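Local structure of magnesium and cobalt efflux protein (3JTF) at residues Arg92-Ser97 / Gly113-Glu118. The protein probably takes part in magnesium and cobalt ion transport, this piece being its CBS domain pair, which binds AMP. Sequence-based numbering, arbitrary orientation. Where two conformers were deposited one is given.
With AMP (adenosine monophosphate), chain F; SO4 (sulfate ion), chain H.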
ATOM      1  N   ARG B  92       0.705  14.053  10.898  1.00 11.85           N
ATOM      2  CA  ARG B  92       1.672  13.751  11.927  1.00 13.34           C
ATOM      3  C   ARG B  92       1.329  12.441  12.619  1.00 12.53           C
ATOM      4  O   ARG B  92       2.215  11.673  12.950  1.00 12.25           O
ATOM      5  CB  ARG B  92       1.718  14.886  12.963  1.00 13.61           C
ATOM      6  CG  ARG B  92       2.230  16.225  12.394  1.00 18.18           C
ATOM      7  CD  ARG B  92       2.490  17.269  13.461  1.00 19.81           C
ATOM      8  NE  ARG B  92       3.745  16.990  14.166  1.00 24.38           N
ATOM      9  CZ  ARG B  92       4.265  17.732  15.155  1.00 26.37           C
ATOM     10  NH1 ARG B  92       3.605  18.788  15.627  1.00 26.44           N
ATOM     11  NH2 ARG B  92       5.431  17.379  15.709  1.00 26.05           N
ATOM     12  N   GLU B  93       0.047  12.227  12.868  1.00 12.48           N
ATOM     13  CA  GLU B  93      -0.442  10.994  13.500  1.00 12.46           C
ATOM     14  C   GLU B  93      -0.140   9.753  12.661  1.00 12.39           C
ATOM     15  O   GLU B  93       0.483   8.767  13.139  1.00 11.54           O
ATOM     16  CB  GLU B  93      -1.940  11.091  13.778  1.00 11.91           C
ATOM     17  CG  GLU B  93      -2.585   9.785  14.322  1.00 12.59           C
ATOM     18  CD  GLU B  93      -4.077   9.934  14.626  1.00 17.76           C
ATOM     19  OE1 GLU B  93      -4.660  10.984  14.284  1.00 16.52           O
ATOM     20  OE2 GLU B  93      -4.666   9.009  15.241  1.00 17.19           O
ATOM     21  N   PHE B  94      -0.542   9.820  11.409  1.00 11.86           N
ATOM     22  CA  PHE B  94      -0.276   8.754  10.454  1.00 12.34           C
ATOM     23  C   PHE B  94       1.235   8.506  10.265  1.00 13.86           C
ATOM     24  O   PHE B  94       1.661   7.352  10.235  1.00 15.58           O
ATOM     25  CB  PHE B  94      -0.849   9.134   9.084  1.00 12.38           C
ATOM     26  CG  PHE B  94      -2.302   8.779   8.858  1.00 11.92           C
ATOM     27  CD1 PHE B  94      -2.884   7.652   9.392  1.00 13.84           C
ATOM     28  CD2 PHE B  94      -3.071   9.566   7.985  1.00 14.10           C
ATOM     29  CE1 PHE B  94      -4.221   7.334   9.120  1.00 16.17           C
ATOM     30  CE2 PHE B  94      -4.395   9.257   7.702  1.00 15.74           C
ATOM     31  CZ  PHE B  94      -4.982   8.128   8.270  1.00 16.97           C
ATOM     32  N   ARG B  95       2.043   9.558  10.130  1.00 14.05           N
ATOM     33  CA  ARG B  95       3.487   9.387   9.932  0.50 14.58           C
ATOM     34  C   ARG B  95       4.130   8.628  11.104  1.00 14.40           C
ATOM     35  O   ARG B  95       5.062   7.862  10.901  1.00 14.35           O
ATOM     36  CB  ARG B  95       4.202  10.737   9.748  0.50 14.71           C
ATOM     37  CG  ARG B  95       4.188  11.311   8.310  0.50 15.21           C
ATOM     38  CD  ARG B  95       4.861  12.713   8.289  0.50 16.61           C
ATOM     39  NE  ARG B  95       4.916  13.370   6.966  0.50 14.31           N
ATOM     40  CZ  ARG B  95       5.248  14.641   6.809  0.50 18.35           C
ATOM     41  NH1 ARG B  95       5.547  15.356   7.879  0.50 20.41           N
ATOM     42  NH2 ARG B  95       5.312  15.208   5.600  0.50 19.49           N
ATOM     43  N   ALA B  96       3.638   8.864  12.318  1.00 13.21           N
ATOM     44  CA  ALA B  96       4.186   8.247  13.528  1.00 14.03           C
ATOM     45  C   ALA B  96       3.591   6.832  13.814  1.00 14.56           C
ATOM     46  O   ALA B  96       4.138   6.071  14.621  1.00 15.24           O
ATOM     47  CB  ALA B  96       3.971   9.181  14.753  1.00 12.24           C
ATOM     48  N   SER B  97       2.545   6.468  13.097  1.00 15.66           N
ATOM     49  CA  SER B  97       1.751   5.306  13.418  1.00 17.62           C
ATOM     50  C   SER B  97       2.109   4.130  12.524  1.00 18.77           C
ATOM     51  O   SER B  97       2.586   4.323  11.390  1.00 17.81           O
ATOM     52  CB  SER B  97       0.279   5.631  13.206  1.00 17.31           C
ATOM     53  OG  SER B  97      -0.523   4.505  13.450  1.00 21.09           O
ATOM     54  N   GLY B 113     -16.963   7.298   6.520  1.00 17.47           N
ATOM     55  CA  GLY B 113     -16.015   7.050   5.431  1.00 17.02           C
ATOM     56  C   GLY B 113     -14.712   6.471   5.927  1.00 16.73           C
ATOM     57  O   GLY B 113     -14.635   5.956   7.042  1.00 16.40           O
ATOM     58  N   LEU B 114     -13.713   6.496   5.053  1.00 16.70           N
ATOM     59  CA  LEU B 114     -12.360   6.109   5.399  1.00 16.33           C
ATOM     60  C   LEU B 114     -11.382   7.104   4.769  1.00 15.30           C
ATOM     61  O   LEU B 114     -11.714   7.849   3.857  1.00 17.03           O
ATOM     62  CB  LEU B 114     -12.066   4.641   5.028  1.00 16.43           C
ATOM     63  CG  LEU B 114     -11.882   4.217   3.572  1.00 17.13           C
ATOM     64  CD1 LEU B 114     -10.576   4.723   2.978  1.00 14.19           C
ATOM     65  CD2 LEU B 114     -11.971   2.680   3.451  1.00 16.40           C
ATOM     66  N   VAL B 115     -10.183   7.142   5.299  1.00 14.81           N
ATOM     67  CA  VAL B 115      -9.179   8.089   4.868  1.00 14.85           C
ATOM     68  C   VAL B 115      -7.824   7.434   5.065  1.00 15.14           C
ATOM     69  O   VAL B 115      -7.646   6.610   5.987  1.00 13.93           O
ATOM     70  CB  VAL B 115      -9.337   9.446   5.611  1.00 14.81           C
ATOM     71  CG1 VAL B 115      -9.006   9.299   7.075  1.00 14.74           C
ATOM     72  CG2 VAL B 115      -8.525  10.552   4.890  1.00 16.86           C
ATOM     73  N   THR B 116      -6.903   7.746   4.160  1.00 15.50           N
ATOM     74  CA  THR B 116      -5.520   7.252   4.209  1.00 15.21           C
ATOM     75  C   THR B 116      -4.503   8.385   4.179  1.00 15.24           C
ATOM     76  O   THR B 116      -4.827   9.525   3.833  1.00 13.10           O
ATOM     77  CB  THR B 116      -5.169   6.264   3.058  1.00 16.20           C
ATOM     78  OG1 THR B 116      -5.017   6.965   1.816  1.00 17.38           O
ATOM     79  CG2 THR B 116      -6.217   5.108   2.915  1.00 15.81           C
HETATM   80  N   MSE B 117      -3.265   8.056   4.561  1.00 15.53           N
HETATM   81  CA  MSE B 117      -2.180   9.052   4.568  1.00 15.52           C
HETATM   82  C   MSE B 117      -1.958   9.656   3.201  1.00 14.91           C
HETATM   83  O   MSE B 117      -1.650  10.836   3.097  1.00 13.09           O
HETATM   84  CB  MSE B 117      -0.855   8.468   5.075  1.00 15.34           C
HETATM   85  CG  MSE B 117       0.164   9.610   5.485  1.00 18.03           C
HETATM   86 SE   MSE B 117       1.749   8.780   6.265  1.00 25.44          SE
HETATM   87  CE  MSE B 117       2.579   8.272   4.549  1.00 23.34           C
ATOM     88  N   GLU B 118      -2.110   8.840   2.157  1.00 14.81           N
ATOM     89  CA  GLU B 118      -1.994   9.330   0.787  1.00 16.78           C
ATOM     90  C   GLU B 118      -2.995  10.418   0.474  1.00 15.95           C
ATOM     91  O   GLU B 118      -2.606  11.442  -0.103  1.00 16.68           O
ATOM     92  CB  GLU B 118      -2.134   8.176  -0.220  1.00 17.67           C
ATOM     93  CG  GLU B 118      -1.913   8.540  -1.709  1.00 23.52           C
ATOM     94  CD  GLU B 118      -2.323   7.349  -2.661  1.00 31.27           C
ATOM     95  OE1 GLU B 118      -1.709   6.260  -2.527  1.00 37.03           O
ATOM     96  OE2 GLU B 118      -3.261   7.478  -3.504  1.00 33.36           O
TER
HETATM   97  P   AMP F   1      -4.510   1.894  -1.743  1.00 36.19           P
HETATM   98  O1P AMP F   1      -4.536   1.146  -0.453  1.00 34.48           O
HETATM   99  O2P AMP F   1      -3.151   2.179  -2.290  1.00 38.83           O
HETATM  100  O3P AMP F   1      -5.431   1.309  -2.761  1.00 35.59           O
HETATM  101  O5' AMP F   1      -5.158   3.331  -1.509  1.00 36.56           O
HETATM  102  C5' AMP F   1      -5.358   4.183  -2.646  1.00 35.36           C
HETATM  103  C4' AMP F   1      -6.557   5.032  -2.355  1.00 33.44           C
HETATM  104  O4' AMP F   1      -7.813   4.323  -2.421  1.00 29.82           O
HETATM  105  C3' AMP F   1      -6.472   5.531  -0.909  1.00 33.17           C
HETATM  106  O3' AMP F   1      -5.555   6.622  -0.779  1.00 36.52           O
HETATM  107  C2' AMP F   1      -7.896   5.901  -0.702  1.00 30.02           C
HETATM  108  O2' AMP F   1      -8.073   7.056  -1.608  1.00 33.01           O
HETATM  109  C1' AMP F   1      -8.593   4.650  -1.259  1.00 26.16           C
HETATM  110  N9  AMP F   1      -8.755   3.374  -0.473  1.00 22.67           N
HETATM  111  C8  AMP F   1      -7.849   2.598   0.194  1.00 20.64           C
HETATM  112  N7  AMP F   1      -8.441   1.486   0.719  1.00 20.36           N
HETATM  113  C5  AMP F   1      -9.745   1.529   0.355  1.00 18.55           C
HETATM  114  C6  AMP F   1     -10.930   0.677   0.531  1.00 18.18           C
HETATM  115  N6  AMP F   1     -10.852  -0.449   1.247  1.00 16.67           N
HETATM  116  N1  AMP F   1     -12.107   1.097   0.016  1.00 17.87           N
HETATM  117  C2  AMP F   1     -12.211   2.214  -0.707  1.00 18.49           C
HETATM  118  N3  AMP F   1     -11.166   3.024  -0.950  1.00 18.50           N
HETATM  119  C4  AMP F   1      -9.935   2.742  -0.427  1.00 19.31           C
HETATM  120  S   SO4 H   5      -1.474   5.398   2.503  0.50 22.59           S
HETATM  121  O1  SO4 H   5      -0.319   4.530   2.335  0.50 28.29           O
HETATM  122  O2  SO4 H   5      -1.097   6.758   2.611  0.50 30.42           O
HETATM  123  O3  SO4 H   5      -2.381   5.176   1.358  0.50 30.66           O
HETATM  124  O4  SO4 H   5      -2.203   4.977   3.673  0.50 30.70           O
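F94 and M117 bring the C-terminal turn of helix 87-96 against the point where strand 111-116 passes into helix 117-126, their CA atoms 6.2 Å apart and no hydrogen bond joining the two segments. F94 points toward the junction, and its ring reaches the backbone there rather than a side-chain tip: CE2 lies 3.5 Å from N of M117, and CZ comes within 3.8 Å of O of V115. The approach is oblique to the ring. CZ also touches CG1 of V115, more loosely.

M117, a selenomethionine, runs past F94 in the opposite direction. Its CG is anti to the backbone N (chi1 -163°) and packs 3.8 Å from CB of F94; the extended chain (chi2 175°) then carries SE past that same CB to 4.0 Å from the backbone N of R95. The R95 side chain is exposed, whereas F94, V115 and M117 are buried. A102 of the neighbouring strand 101-105 also touches F94, and R95 lies beside V125 of the second subunit.

The other side of the junction serves the nucleotide. T116, the N-cap residue, points away from F94; its OG1 and O3' of AMP share a hydrogen bond of 2.7 Å, and its backbone N is hydrogen-bonded to OD2 of D119. A sulfate, probably from the crystallisation liquor, sits by the first turn of helix 117-126 and accepts a weak hydrogen bond from N of M117. L114 adds CD2 against the adenine, 3.7 Å from C6. The strand-to-helix junction thus meets the F94 helix through its backbone and the M117 side chain, as in the CBS fold, where two helices lie against the strands, and carries T116, E118 and D119 of the AMP site, at the ribose end typical of nucleotide-binding CBS domains.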